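Local coordinates for RNA-binding protein RO60 (Deinococcus radiodurans, PDB 2NVO), which binds small RNAs, among them Y RNA, that accumulate during recovery from ultraviolet irradiation and contributes to the bacterium's resistance to that radiation, at residues Ser39-Leu44 with Leu84-Asp89. Residues are numbered along the deposited sequence; the frame is centred on the assembly and turned at random.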
ATOM      1  N   SER A  39     -23.234   5.646 -12.452  1.00 40.45           N
ATOM      2  CA  SER A  39     -23.794   5.700 -11.104  1.00 41.40           C
ATOM      3  C   SER A  39     -22.889   6.473 -10.150  1.00 39.60           C
ATOM      4  O   SER A  39     -21.684   6.222 -10.100  1.00 37.00           O
ATOM      5  CB  SER A  39     -24.011   4.292 -10.560  1.00 36.19           C
ATOM      6  OG  SER A  39     -24.411   4.337  -9.199  1.00 39.30           O
ATOM      7  N   ASP A  40     -23.473   7.402  -9.392  1.00 38.85           N
ATOM      8  CA  ASP A  40     -22.712   8.215  -8.443  1.00 37.63           C
ATOM      9  C   ASP A  40     -21.955   7.335  -7.457  1.00 35.93           C
ATOM     10  O   ASP A  40     -20.779   7.570  -7.183  1.00 34.61           O
ATOM     11  CB  ASP A  40     -23.625   9.172  -7.659  1.00 37.47           C
ATOM     12  CG  ASP A  40     -24.238  10.259  -8.525  1.00 40.58           C
ATOM     13  OD1 ASP A  40     -23.732  10.519  -9.639  1.00 37.12           O
ATOM     14  OD2 ASP A  40     -25.237  10.865  -8.077  1.00 45.43           O
ATOM     15  N   GLU A  41     -22.639   6.328  -6.923  1.00 34.66           N
ATOM     16  CA  GLU A  41     -22.048   5.415  -5.954  1.00 37.14           C
ATOM     17  C   GLU A  41     -20.771   4.774  -6.498  1.00 34.39           C
ATOM     18  O   GLU A  41     -19.743   4.722  -5.817  1.00 32.81           O
ATOM     19  CB  GLU A  41     -23.042   4.310  -5.564  1.00 40.78           C
ATOM     20  CG  GLU A  41     -24.241   4.762  -4.730  1.00 44.69           C
ATOM     21  CD  GLU A  41     -25.444   5.197  -5.573  1.00 46.00           C
ATOM     22  OE1 GLU A  41     -26.583   5.103  -5.065  1.00 50.54           O
ATOM     23  OE2 GLU A  41     -25.257   5.628  -6.734  1.00 40.07           O
ATOM     24  N   SER A  42     -20.846   4.280  -7.727  1.00 35.71           N
ATOM     25  CA  SER A  42     -19.740   3.542  -8.316  1.00 34.47           C
ATOM     26  C   SER A  42     -18.606   4.463  -8.714  1.00 28.61           C
ATOM     27  O   SER A  42     -17.437   4.113  -8.571  1.00 27.11           O
ATOM     28  CB  SER A  42     -20.211   2.750  -9.535  1.00 34.56           C
ATOM     29  OG  SER A  42     -21.082   1.708  -9.140  1.00 40.41           O
ATOM     30  N   ARG A  43     -18.957   5.632  -9.236  1.00 29.19           N
ATOM     31  CA  ARG A  43     -17.955   6.577  -9.696  1.00 31.03           C
ATOM     32  C   ARG A  43     -17.188   7.153  -8.512  1.00 25.40           C
ATOM     33  O   ARG A  43     -15.982   7.349  -8.584  1.00 24.80           O
ATOM     34  CB  ARG A  43     -18.588   7.693 -10.526  1.00 28.98           C
ATOM     35  CG  ARG A  43     -17.566   8.508 -11.296  1.00 32.34           C
ATOM     36  CD  ARG A  43     -18.210   9.584 -12.156  1.00 30.64           C
ATOM     37  NE  ARG A  43     -17.211  10.468 -12.754  1.00 28.89           N
ATOM     38  CZ  ARG A  43     -17.486  11.381 -13.683  1.00 31.39           C
ATOM     39  NH1 ARG A  43     -18.731  11.524 -14.124  1.00 32.13           N
ATOM     40  NH2 ARG A  43     -16.523  12.145 -14.175  1.00 31.87           N
ATOM     41  N   LEU A  44     -17.893   7.423  -7.422  1.00 25.58           N
ATOM     42  CA  LEU A  44     -17.251   7.931  -6.216  1.00 25.50           C
ATOM     43  C   LEU A  44     -16.391   6.853  -5.560  1.00 23.20           C
ATOM     44  O   LEU A  44     -15.303   7.143  -5.068  1.00 20.64           O
ATOM     45  CB  LEU A  44     -18.284   8.457  -5.216  1.00 26.36           C
ATOM     46  CG  LEU A  44     -17.704   8.972  -3.894  1.00 27.07           C
ATOM     47  CD1 LEU A  44     -16.859  10.222  -4.139  1.00 25.03           C
ATOM     48  CD2 LEU A  44     -18.793   9.254  -2.874  1.00 27.43           C
ATOM     49  N   LEU A  84     -21.285  10.639   1.717  1.00 32.04           N
ATOM     50  CA  LEU A  84     -20.834  10.231   3.041  1.00 28.34           C
ATOM     51  C   LEU A  84     -21.022   8.731   3.274  1.00 31.27           C
ATOM     52  O   LEU A  84     -20.165   8.079   3.869  1.00 27.28           O
ATOM     53  CB  LEU A  84     -21.609  11.003   4.102  1.00 31.63           C
ATOM     54  CG  LEU A  84     -20.885  11.518   5.347  1.00 31.29           C
ATOM     55  CD1 LEU A  84     -21.858  11.570   6.522  1.00 31.45           C
ATOM     56  CD2 LEU A  84     -19.677  10.676   5.699  1.00 27.60           C
ATOM     57  N   ARG A  85     -22.154   8.188   2.833  1.00 30.84           N
ATOM     58  CA  ARG A  85     -22.412   6.763   3.011  1.00 32.55           C
ATOM     59  C   ARG A  85     -21.422   5.934   2.192  1.00 29.26           C
ATOM     60  O   ARG A  85     -20.869   4.951   2.682  1.00 29.94           O
ATOM     61  CB  ARG A  85     -23.857   6.414   2.633  1.00 35.42           C
ATOM     62  CG  ARG A  85     -24.073   4.949   2.260  1.00 38.39           C
ATOM     63  CD  ARG A  85     -25.551   4.638   2.009  1.00 39.40           C
ATOM     64  NE  ARG A  85     -26.215   5.687   1.239  1.00 38.45           N
ATOM     65  CZ  ARG A  85     -26.372   5.665  -0.082  1.00 41.11           C
ATOM     66  NH1 ARG A  85     -25.915   4.640  -0.792  1.00 44.90           N
ATOM     67  NH2 ARG A  85     -26.988   6.671  -0.694  1.00 41.96           N
ATOM     68  N   VAL A  86     -21.208   6.344   0.945  1.00 29.69           N
ATOM     69  CA  VAL A  86     -20.226   5.716   0.068  1.00 28.65           C
ATOM     70  C   VAL A  86     -18.838   5.746   0.721  1.00 29.18           C
ATOM     71  O   VAL A  86     -18.124   4.742   0.753  1.00 30.06           O
ATOM     72  CB  VAL A  86     -20.191   6.417  -1.315  1.00 31.10           C
ATOM     73  CG1 VAL A  86     -19.122   5.810  -2.210  1.00 30.33           C
ATOM     74  CG2 VAL A  86     -21.556   6.343  -1.989  1.00 33.06           C
ATOM     75  N   THR A  87     -18.473   6.899   1.269  1.00 26.26           N
ATOM     76  CA  THR A  87     -17.167   7.072   1.894  1.00 25.29           C
ATOM     77  C   THR A  87     -16.971   6.170   3.105  1.00 26.59           C
ATOM     78  O   THR A  87     -15.910   5.576   3.268  1.00 24.61           O
ATOM     79  CB  THR A  87     -16.900   8.552   2.255  1.00 19.00           C
ATOM     80  OG1 THR A  87     -16.835   9.310   1.055  1.00 21.45           O
ATOM     81  CG2 THR A  87     -15.587   8.717   2.998  1.00 22.33           C
ATOM     82  N   LEU A  88     -17.990   6.043   3.947  1.00 27.71           N
ATOM     83  CA  LEU A  88     -17.865   5.162   5.102  1.00 27.80           C
ATOM     84  C   LEU A  88     -17.782   3.690   4.689  1.00 28.19           C
ATOM     85  O   LEU A  88     -17.000   2.926   5.256  1.00 28.13           O
ATOM     86  CB  LEU A  88     -18.998   5.398   6.106  1.00 32.43           C
ATOM     87  CG  LEU A  88     -18.724   6.502   7.138  1.00 29.87           C
ATOM     88  CD1 LEU A  88     -18.245   7.772   6.460  1.00 30.28           C
ATOM     89  CD2 LEU A  88     -19.971   6.776   7.968  1.00 33.65           C
ATOM     90  N   ASP A  89     -18.583   3.309   3.694  1.00 30.28           N
ATOM     91  CA  ASP A  89     -18.545   1.961   3.128  1.00 32.71           C
ATOM     92  C   ASP A  89     -17.138   1.587   2.653  1.00 30.46           C
ATOM     93  O   ASP A  89     -16.667   0.472   2.873  1.00 27.54           O
ATOM     94  CB  ASP A  89     -19.526   1.833   1.954  1.00 33.70           C
ATOM     95  CG  ASP A  89     -20.988   1.707   2.403  1.00 40.41           C
ATOM     96  OD1 ASP A  89     -21.869   1.611   1.521  1.00 40.94           O
ATOM     97  OD2 ASP A  89     -21.258   1.710   3.624  1.00 37.09           O
TER
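Glu41 and Leu44, three residues apart at the start of helix 40-50, meet Val86 of helix 80-93, and the two segments run in broadly the same direction, their axes 47° apart and 9.9 Å from each other at closest approach. The backbones come nearest at Glu41 and Val86, whose CA atoms are 6.3 Å apart. The CB of Val86 is directed toward helix 40-50, and its two methyls share the contact unequally. With CG1 anti to its backbone N (chi1 177°), that methyl lies mainly against Leu44, 3.5 Å from CD2, and also reaches Glu41 O, at 3.8 Å. Leu44 likewise has CG anti to its backbone N (chi1 178°), and its CD2 touches the branch carbon CB of Val86 as closely as it does CG1. The other methyl, CG2, faces Glu41, 4.1 Å from its CG and equally near its CA, and also lies near Leu44 CD2; the Glu41 and Val86 side chains cross at about a right angle. The Glu41 chain bends at chi2 (89°), which places CD; its OE1 and NH1 of the exposed Arg85 are 4.3 Å apart, beyond a salt bridge, so any attraction is probably modest. No hydrogen bond joins the segments, and Glu41 O is bonded to Thr45 OG1 within its own helix. Leu48, one turn beyond Leu44, also touches Val86 and Thr87, while Leu75 of helix 70-78 packs on Leu44. The contact is apolar helix-to-helix packing within the HEAT-like TROVE domain, joining the first modelled helix to helix 80-93 in the horseshoe that the VWFA-like domain closes into a ring.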